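Local coordinates for protein R-imine reductase (Streptomyces kanamyceticus, PDB 3ZGY) that catalyses the NADPH-dependent, R-selective reduction of an imine substrate, at residues D[33-38]-D[56-61]; D[250-255]-D[285-290]. One frame throughout, in Å; residues are numbered along the deposited sequence.

Interaction 1 of 2, residues D[33-38]-D[56-61]; sequences ALAGAF and EPLVAR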
loop_
_atom_site.group_PDB
_atom_site.type_symbol
_atom_site.label_atom_id
_atom_site.label_comp_id
_atom_site.label_asym_id
_atom_site.label_seq_id
_atom_site.Cartn_x
_atom_site.Cartn_y
_atom_site.Cartn_z
ATOM N N ALA D 33 7.647 5.451 26.481
ATOM C CA ALA D 33 8.068 6.384 25.493
ATOM C C ALA D 33 7.381 7.734 25.621
ATOM O O ALA D 33 8.042 8.782 25.546
ATOM C CB ALA D 33 7.836 5.814 24.096
ATOM N N LEU D 34 6.069 7.721 25.845
ATOM C CA LEU D 34 5.344 8.968 25.998
ATOM C C LEU D 34 5.849 9.750 27.188
ATOM O O LEU D 34 6.142 10.925 27.087
ATOM C CB LEU D 34 3.858 8.726 26.158
ATOM C CG LEU D 34 3.109 8.158 24.939
ATOM C CD1 LEU D 34 1.690 7.883 25.360
ATOM C CD2 LEU D 34 3.158 9.059 23.750
ATOM N N ALA D 35 5.983 9.085 28.314
ATOM C CA ALA D 35 6.479 9.728 29.512
ATOM C C ALA D 35 7.886 10.247 29.282
ATOM O O ALA D 35 8.272 11.274 29.836
ATOM C CB ALA D 35 6.449 8.734 30.686
ATOM N N GLY D 36 8.672 9.481 28.523
ATOM C CA GLY D 36 10.059 9.824 28.224
ATOM C C GLY D 36 10.152 11.143 27.520
ATOM O O GLY D 36 10.830 12.067 27.978
ATOM N N ALA D 37 9.354 11.277 26.496
ATOM C CA ALA D 37 9.293 12.526 25.790
ATOM C C ALA D 37 8.852 13.697 26.669
ATOM O O ALA D 37 9.347 14.818 26.510
ATOM C CB ALA D 37 8.388 12.403 24.583
ATOM N N PHE D 38 7.918 13.483 27.563
ATOM C CA PHE D 38 7.448 14.626 28.324
ATOM C C PHE D 38 8.549 15.091 29.281
ATOM O O PHE D 38 8.740 16.292 29.451
ATOM C CB PHE D 38 6.110 14.326 29.083
ATOM C CG PHE D 38 4.902 14.296 28.189
ATOM C CD1 PHE D 38 4.595 15.375 27.387
ATOM C CD2 PHE D 38 4.047 13.201 28.173
ATOM C CE1 PHE D 38 3.486 15.340 26.550
ATOM C CE2 PHE D 38 2.944 13.155 27.336
ATOM C CZ PHE D 38 2.679 14.214 26.515
ATOM N N GLU D 56 10.117 3.140 36.556
ATOM C CA GLU D 56 11.413 2.968 37.222
ATOM C C GLU D 56 12.554 3.611 36.485
ATOM O O GLU D 56 13.175 4.504 36.983
ATOM C CB GLU D 56 11.729 1.509 37.459
ATOM C CG GLU D 56 12.286 1.247 38.843
ATOM C CD GLU D 56 12.926 -0.112 38.998
ATOM O OE1 GLU D 56 13.880 -0.399 38.262
ATOM O OE2 GLU D 56 12.482 -0.883 39.867
ATOM N N PRO D 57 12.839 3.142 35.295
ATOM C CA PRO D 57 13.597 3.961 34.327
ATOM C C PRO D 57 13.146 5.407 34.256
ATOM O O PRO D 57 13.958 6.282 34.142
ATOM C CB PRO D 57 13.383 3.290 32.964
ATOM C CG PRO D 57 12.731 1.993 33.251
ATOM C CD PRO D 57 12.321 1.913 34.695
ATOM N N LEU D 58 11.867 5.671 34.383
ATOM C CA LEU D 58 11.412 7.034 34.258
ATOM C C LEU D 58 11.651 7.800 35.540
ATOM O O LEU D 58 11.992 8.979 35.490
ATOM C CB LEU D 58 9.930 7.070 33.881
ATOM C CG LEU D 58 9.564 6.302 32.630
ATOM C CD1 LEU D 58 8.088 6.159 32.588
ATOM C CD2 LEU D 58 10.028 7.022 31.407
ATOM N N VAL D 59 11.479 7.174 36.692
ATOM C CA VAL D 59 11.765 7.947 37.930
ATOM C C VAL D 59 13.283 8.155 38.037
ATOM O O VAL D 59 13.757 9.147 38.606
ATOM C CB VAL D 59 11.027 7.462 39.222
ATOM C CG1 VAL D 59 10.339 6.131 39.004
ATOM C CG2 VAL D 59 11.959 7.430 40.394
ATOM N N ALA D 60 14.037 7.277 37.394
ATOM C CA ALA D 60 15.492 7.440 37.267
ATOM C C ALA D 60 15.781 8.756 36.580
ATOM O O ALA D 60 16.643 9.512 37.045
ATOM C CB ALA D 60 16.085 6.280 36.478
ATOM N N ARG D 61 15.051 9.034 35.482
ATOM C CA ARG D 61 15.108 10.352 34.819
ATOM C C ARG D 61 14.351 11.502 35.467
ATOM O O ARG D 61 14.209 12.504 34.847
ATOM C CB ARG D 61 14.673 10.275 33.360
ATOM C CG ARG D 61 15.423 9.234 32.601
ATOM C CD ARG D 61 14.564 8.607 31.531
ATOM N NE ARG D 61 14.342 9.602 30.518
ATOM C CZ ARG D 61 13.897 9.336 29.300
ATOM N NH1 ARG D 61 13.584 8.087 28.935
ATOM N NH2 ARG D 61 13.745 10.346 28.452
#

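Interaction 2 of 2, residues D[250-255]-D[285-290]; sequences AAIDTH and RAVADG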
loop_
_atom_site.group_PDB
_atom_site.type_symbol
_atom_site.label_atom_id
_atom_site.label_comp_id
_atom_site.label_asym_id
_atom_site.label_seq_id
_atom_site.Cartn_x
_atom_site.Cartn_y
_atom_site.Cartn_z
ATOM N N ALA D 250 -8.136 4.543 -19.099
ATOM C CA ALA D 250 -7.905 3.385 -18.235
ATOM C C ALA D 250 -9.188 2.905 -17.559
ATOM O O ALA D 250 -9.252 2.773 -16.352
ATOM C CB ALA D 250 -6.821 3.695 -17.202
ATOM N N ALA D 251 -10.190 2.582 -18.358
ATOM C CA ALA D 251 -11.491 2.229 -17.827
ATOM C C ALA D 251 -11.499 0.862 -17.166
ATOM O O ALA D 251 -10.709 -0.010 -17.490
ATOM C CB ALA D 251 -12.530 2.251 -18.924
ATOM N N ILE D 252 -12.452 0.665 -16.274
ATOM C CA ILE D 252 -12.511 -0.548 -15.467
ATOM C C ILE D 252 -12.573 -1.772 -16.329
ATOM O O ILE D 252 -12.043 -2.804 -15.942
ATOM C CB ILE D 252 -13.689 -0.495 -14.453
ATOM C CG1 ILE D 252 -13.334 0.484 -13.339
ATOM C CG2 ILE D 252 -13.959 -1.830 -13.793
ATOM C CD1 ILE D 252 -14.527 0.978 -12.547
ATOM N N ASP D 253 -13.271 -1.681 -17.463
ATOM C CA ASP D 253 -13.328 -2.779 -18.448
ATOM C C ASP D 253 -11.906 -3.234 -18.823
ATOM O O ASP D 253 -11.597 -4.418 -18.695
ATOM C CB ASP D 253 -14.071 -2.349 -19.711
ATOM C CG ASP D 253 -15.591 -2.277 -19.528
ATOM O OD1 ASP D 253 -16.173 -3.128 -18.814
ATOM O OD2 ASP D 253 -16.204 -1.357 -20.137
ATOM N N THR D 254 -11.049 -2.283 -19.201
ATOM C CA THR D 254 -9.648 -2.566 -19.584
ATOM C C THR D 254 -8.882 -3.329 -18.495
ATOM O O THR D 254 -8.062 -4.207 -18.785
ATOM C CB THR D 254 -8.753 -1.263 -19.833
ATOM O OG1 THR D 254 -9.565 -0.103 -19.916
ATOM C CG2 THR D 254 -7.887 -1.354 -21.120
ATOM N N HIS D 255 -9.101 -2.963 -17.239
ATOM C CA HIS D 255 -8.422 -3.632 -16.114
ATOM C C HIS D 255 -8.702 -5.126 -16.121
ATOM O O HIS D 255 -7.826 -5.940 -15.870
ATOM C CB HIS D 255 -8.861 -2.991 -14.775
ATOM C CG HIS D 255 -8.265 -1.632 -14.525
ATOM N ND1 HIS D 255 -7.280 -1.416 -13.593
ATOM C CD2 HIS D 255 -8.496 -0.429 -15.105
ATOM C CE1 HIS D 255 -6.942 -0.138 -13.586
ATOM N NE2 HIS D 255 -7.664 0.485 -14.500
ATOM N N ARG D 285 -18.439 -6.419 -9.877
ATOM C CA ARG D 285 -19.577 -5.692 -9.337
ATOM C C ARG D 285 -19.705 -4.304 -9.960
ATOM O O ARG D 285 -20.792 -3.889 -10.335
ATOM C CB ARG D 285 -19.409 -5.520 -7.867
ATOM C CG ARG D 285 -19.449 -6.811 -7.109
ATOM C CD ARG D 285 -19.382 -6.541 -5.615
ATOM N NE ARG D 285 -18.967 -7.744 -4.920
ATOM C CZ ARG D 285 -18.461 -7.802 -3.687
ATOM N NH1 ARG D 285 -18.261 -6.717 -2.947
ATOM N NH2 ARG D 285 -18.129 -8.988 -3.200
ATOM N N ALA D 286 -18.596 -3.593 -10.114
ATOM C CA ALA D 286 -18.686 -2.283 -10.720
ATOM C C ALA D 286 -19.194 -2.399 -12.154
ATOM O O ALA D 286 -19.945 -1.530 -12.628
ATOM C CB ALA D 286 -17.345 -1.559 -10.685
ATOM N N VAL D 287 -18.773 -3.467 -12.839
ATOM C CA VAL D 287 -19.117 -3.633 -14.245
ATOM C C VAL D 287 -20.613 -3.891 -14.332
ATOM O O VAL D 287 -21.300 -3.278 -15.151
ATOM C CB VAL D 287 -18.274 -4.737 -14.913
ATOM C CG1 VAL D 287 -18.975 -5.328 -16.127
ATOM C CG2 VAL D 287 -16.922 -4.160 -15.314
ATOM N N ALA D 288 -21.081 -4.754 -13.431
ATOM C CA ALA D 288 -22.487 -5.091 -13.279
ATOM C C ALA D 288 -23.387 -3.921 -12.870
ATOM O O ALA D 288 -24.585 -4.050 -12.969
ATOM C CB ALA D 288 -22.659 -6.228 -12.261
ATOM N N ASP D 289 -22.845 -2.827 -12.354
ATOM C CA ASP D 289 -23.647 -1.644 -12.054
ATOM C C ASP D 289 -23.410 -0.644 -13.156
ATOM O O ASP D 289 -23.610 0.540 -12.968
ATOM C CB ASP D 289 -23.238 -1.010 -10.711
ATOM C CG ASP D 289 -23.532 -1.905 -9.521
ATOM O OD1 ASP D 289 -24.059 -3.029 -9.724
ATOM O OD2 ASP D 289 -23.208 -1.478 -8.383
ATOM N N GLY D 290 -22.931 -1.115 -14.293
ATOM C CA GLY D 290 -22.752 -0.265 -15.454
ATOM C C GLY D 290 -21.643 0.741 -15.318
ATOM O O GLY D 290 -21.650 1.749 -16.017
#

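Interaction 1 of 2, residues D[33-38]-D[56-61]
Leu58 drives both of its methyls at the flank of helix 29-40 where Ala35 and Gly36 follow one another. CD1 lies 3.6 Å from Ala35 CB, and CD2 straddles the two residues, 4.0 Å from Ala35 CB and 4.0 Å from Gly36 N. With CG turned anti to its own carbonyl carbon (chi1 -55°), the leucine reaches straight across from the short helix 57-60. This half is well buried: Ala35 also rests on Val24 of strand 22-25 and Val47 of strand 45-48, and Leu58 touches Leu27, a residue of the NADP(+) site. The other half is looser. Arg61, just past the end of helix 57-60, is exposed; its chain bends at chi2 (147°) and again at chi3 (69°), which brings one face of the guanidinium over Gly36 CA, 3.7 Å from NH2. Gly36 O approaches NH2 to 3.4 Å, but the angle is too poor for a hydrogen bond. Where a glycine presents bare backbone, the flat cationic group can lie close to the helix. Helix 29-40 follows the glycine-rich turn of this Rossmann-type domain. No hydrogen bond or salt bridge joins 33-38 to 56-61, so the pairing rests on the van der Waals fit of Leu58 and the unbonded guanidinium against Ala35 and Gly36.

Interaction 2 of 2, residues D[250-255]-D[285-290]
Ile252 and Asp253, in the first turn of helix 252-269, face Ala286 and Val287 near the C-terminal end of helix 274-291. Coming along the chain, Ala250 gives its carbonyl O to a weak hydrogen bond from His255 NE2, at 3.3 Å, that lies at the ring edge. Ala251 is the N-cap, and its O receives Thr254 OG1 at 2.7 Å, tilted 21° from the carbonyl plane. Ile252 carries the apolar contact with two branches: CD1 comes within 4.2 Å of Ala286 CB, while CG2, anti to the backbone N, approaches Val287 CG2 at 4.1 Å. Ile252 and Val287 thus lie alongside, pointing opposite ways. Asp253 then crosses Val287 at roughly a right angle, its OD1 3.7 Å from Val287 CG2; this is contact between an acidic oxygen and a methyl at the exposed margin, with no hydrogen bond. Beyond Val287, Gly290 ends helix 274-291 in a Schellman motif. The chain then turns back, and backbone hydrogen bonds join Gly292 to Asp253 and Ser294 to Ile252. Leu299 packs on both Ile252 and Ala286, Gln302 of helix 300-304 touches Ala286, and His255 is hydrogen-bonded through ND1 to Trp195 NE1 of the second subunit.

From the N terminus, the chain first passes through strand 22-25 and helix 29-40, runs along strand 45-48, and comes back at 56-61, where interaction 1 closes a loop of 17 residues, three of them (53-55) not modelled. The contact brings the short helix 57-60 against helix 29-40, whose residues pack on strands 22-25, 45-48 and 78-81. The rest of that domain and the long helices that follow are traversed before interaction 2 opens; it closes over 29 residues, most of them in the helical hairpin 252-269 and 274-291. The loops neither nest nor cross. The centres of the two contacts lie about 55 Å apart on opposite sides of the chain's centre, one in the Rossmann-type part, the other in the helical C-terminal part.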